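Local coordinates for protein beta-hexosaminidase Amuc_2018 (Akkermansia muciniphila, PDB 6JEB) that hydrolyses terminal non-reducing N-acetylhexosamine residues from N-glycans and chitobiose as a family 20 beta-N-acetylhexosaminidase, at residues 333-337 against 387-392. Residues are numbered along the deposited sequence; the frame is centred on the assembly and turned at random. Where two conformers were deposited one is given.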
loop_
_atom_site.group_PDB
_atom_site.type_symbol
_atom_site.label_atom_id
_atom_site.label_comp_id
_atom_site.label_asym_id
_atom_site.label_seq_id
_atom_site.Cartn_x
_atom_site.Cartn_y
_atom_site.Cartn_z
ATOM N N ILE A 333 0.582 -16.576 8.951
ATOM C CA ILE A 333 0.512 -16.075 10.321
ATOM C C ILE A 333 1.293 -16.990 11.255
ATOM O O ILE A 333 2.098 -16.533 12.077
ATOM C CB ILE A 333 -0.955 -15.916 10.763
ATOM C CG1 ILE A 333 -1.658 -14.849 9.915
ATOM C CG2 ILE A 333 -1.032 -15.562 12.244
ATOM C CD1 ILE A 333 -3.159 -14.809 10.112
ATOM N N GLU A 334 1.096 -18.300 11.104
ATOM C CA GLU A 334 1.730 -19.266 11.994
ATOM C C GLU A 334 3.238 -19.322 11.771
ATOM O O GLU A 334 4.019 -19.326 12.730
ATOM C CB GLU A 334 1.103 -20.645 11.785
ATOM C CG GLU A 334 1.891 -21.792 12.389
ATOM C CD GLU A 334 1.265 -23.137 12.088
ATOM O OE1 GLU A 334 0.104 -23.355 12.490
ATOM O OE2 GLU A 334 1.927 -23.972 11.435
ATOM N N LYS A 335 3.667 -19.364 10.505
ATOM C CA LYS A 335 5.093 -19.496 10.217
ATOM C C LYS A 335 5.866 -18.229 10.574
ATOM O O LYS A 335 7.005 -18.306 11.045
ATOM C CB LYS A 335 5.314 -19.866 8.748
ATOM C CG LYS A 335 4.791 -21.236 8.350
ATOM C CD LYS A 335 5.452 -22.350 9.144
ATOM C CE LYS A 335 4.782 -23.689 8.861
ATOM N NZ LYS A 335 4.548 -24.480 10.103
ATOM N N THR A 336 5.281 -17.051 10.340
ATOM C CA THR A 336 5.991 -15.829 10.705
ATOM C C THR A 336 6.129 -15.702 12.217
ATOM O O THR A 336 7.164 -15.240 12.713
ATOM C CB THR A 336 5.320 -14.593 10.100
ATOM O OG1 THR A 336 3.937 -14.555 10.474
ATOM C CG2 THR A 336 5.453 -14.600 8.580
ATOM N N LYS A 337 5.104 -16.105 12.968
ATOM C CA LYS A 337 5.229 -16.108 14.421
ATOM C C LYS A 337 6.372 -17.016 14.859
ATOM O O LYS A 337 7.205 -16.629 15.685
ATOM C CB LYS A 337 3.917 -16.545 15.069
ATOM C CG LYS A 337 3.985 -16.576 16.591
ATOM C CD LYS A 337 2.741 -17.186 17.200
ATOM C CE LYS A 337 2.927 -17.410 18.690
ATOM N NZ LYS A 337 3.150 -16.124 19.412
ATOM N N LYS A 387 -2.252 -14.053 21.340
ATOM C CA LYS A 387 -1.034 -14.834 21.520
ATOM C C LYS A 387 -0.573 -15.484 20.221
ATOM O O LYS A 387 0.625 -15.735 20.057
ATOM C CB LYS A 387 -1.205 -15.877 22.630
ATOM C CG LYS A 387 0.104 -16.540 23.046
ATOM C CD LYS A 387 1.167 -15.487 23.348
ATOM C CE LYS A 387 2.501 -15.819 22.691
ATOM N NZ LYS A 387 3.386 -14.620 22.617
ATOM N N GLU A 388 -1.487 -15.732 19.282
ATOM C CA GLU A 388 -1.118 -16.319 18.001
ATOM C C GLU A 388 -0.943 -15.294 16.890
ATOM O O GLU A 388 -0.280 -15.599 15.891
ATOM C CB GLU A 388 -2.169 -17.342 17.561
ATOM C CG GLU A 388 -2.286 -18.548 18.489
ATOM C CD GLU A 388 -3.404 -19.486 18.079
ATOM O OE1 GLU A 388 -3.771 -19.495 16.884
ATOM O OE2 GLU A 388 -3.924 -20.208 18.954
ATOM N N ALA A 389 -1.506 -14.094 17.031
ATOM C CA ALA A 389 -1.546 -13.142 15.925
ATOM C C ALA A 389 -1.108 -11.732 16.307
ATOM O O ALA A 389 -1.322 -10.797 15.523
ATOM C CB ALA A 389 -2.940 -13.119 15.288
ATOM N N GLY A 390 -0.484 -11.551 17.470
ATOM C CA GLY A 390 -0.102 -10.216 17.901
ATOM C C GLY A 390 1.028 -9.599 17.108
ATOM O O GLY A 390 1.252 -8.389 17.220
ATOM N N HIS A 391 1.742 -10.399 16.324
ATOM C CA HIS A 391 2.796 -9.907 15.450
ATOM C C HIS A 391 2.254 -9.345 14.141
ATOM O O HIS A 391 3.043 -8.886 13.307
ATOM C CB HIS A 391 3.800 -11.031 15.170
ATOM C CG HIS A 391 3.201 -12.198 14.451
ATOM N ND1 HIS A 391 2.165 -12.940 14.976
ATOM C CD2 HIS A 391 3.486 -12.744 13.246
ATOM C CE1 HIS A 391 1.838 -13.895 14.125
ATOM N NE2 HIS A 391 2.620 -13.795 13.064
ATOM N N ILE A 392 0.940 -9.368 13.943
ATOM C CA ILE A 392 0.327 -8.731 12.781
ATOM C C ILE A 392 0.255 -7.232 13.041
ATOM O O ILE A 392 -0.344 -6.790 14.029
ATOM C CB ILE A 392 -1.065 -9.310 12.493
ATOM C CG1 ILE A 392 -0.960 -10.791 12.129
ATOM C CG2 ILE A 392 -1.757 -8.518 11.378
ATOM C CD1 ILE A 392 -2.306 -11.497 12.030
HETATM O O HOH W 1 2.341 -13.596 17.898
#
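The imidazole of His391 has Lys337 CB over one face, a CH-pi contact 3.8 Å from the ring centroid; at its edge Thr336 OG1 lies in the ring plane at NE2, Ile333 O is tilted 18° from it, and Glu388 O sits in plane beside CE1. The single N-H at NE2 is shared between two acceptors of helix 329-339: Thr336 OG1 at 3.0 Å and a lone pair of Ile333 O, also at 3.0 Å but bent to 130° at the hydrogen. The same Ile333 O accepts the helical bond from Lys337 N, and Thr336 OG1 is also hydrogen-bonded to Ser332 O. Across the ring, ND1 is 3.0 Å from a water that accepts from Lys337 NZ. Were His391 replaced by alanine, the shared NE2 donor and the water contact at ND1 would go, and the turn would probably lose its polar tie to helix 329-339. From CB the Lys337 chain leads away extended, CG trans to the main-chain nitrogen (chi1 180°), and bends only at chi4, so that NZ donates a 2.6 Å bond to Lys387 O. Apart from the ring, Ile333 CD1 touches Ile392 CD1 at 3.9 Å. The contact thus joins a peripheral helix of the catalytic TIM barrel to the turn entering its last strand. Lys387 NZ, 3.5 Å from Lys337 NZ, is likely to disfavour full protonation of both amines, a cost the carbonyl and water bonds may partly offset.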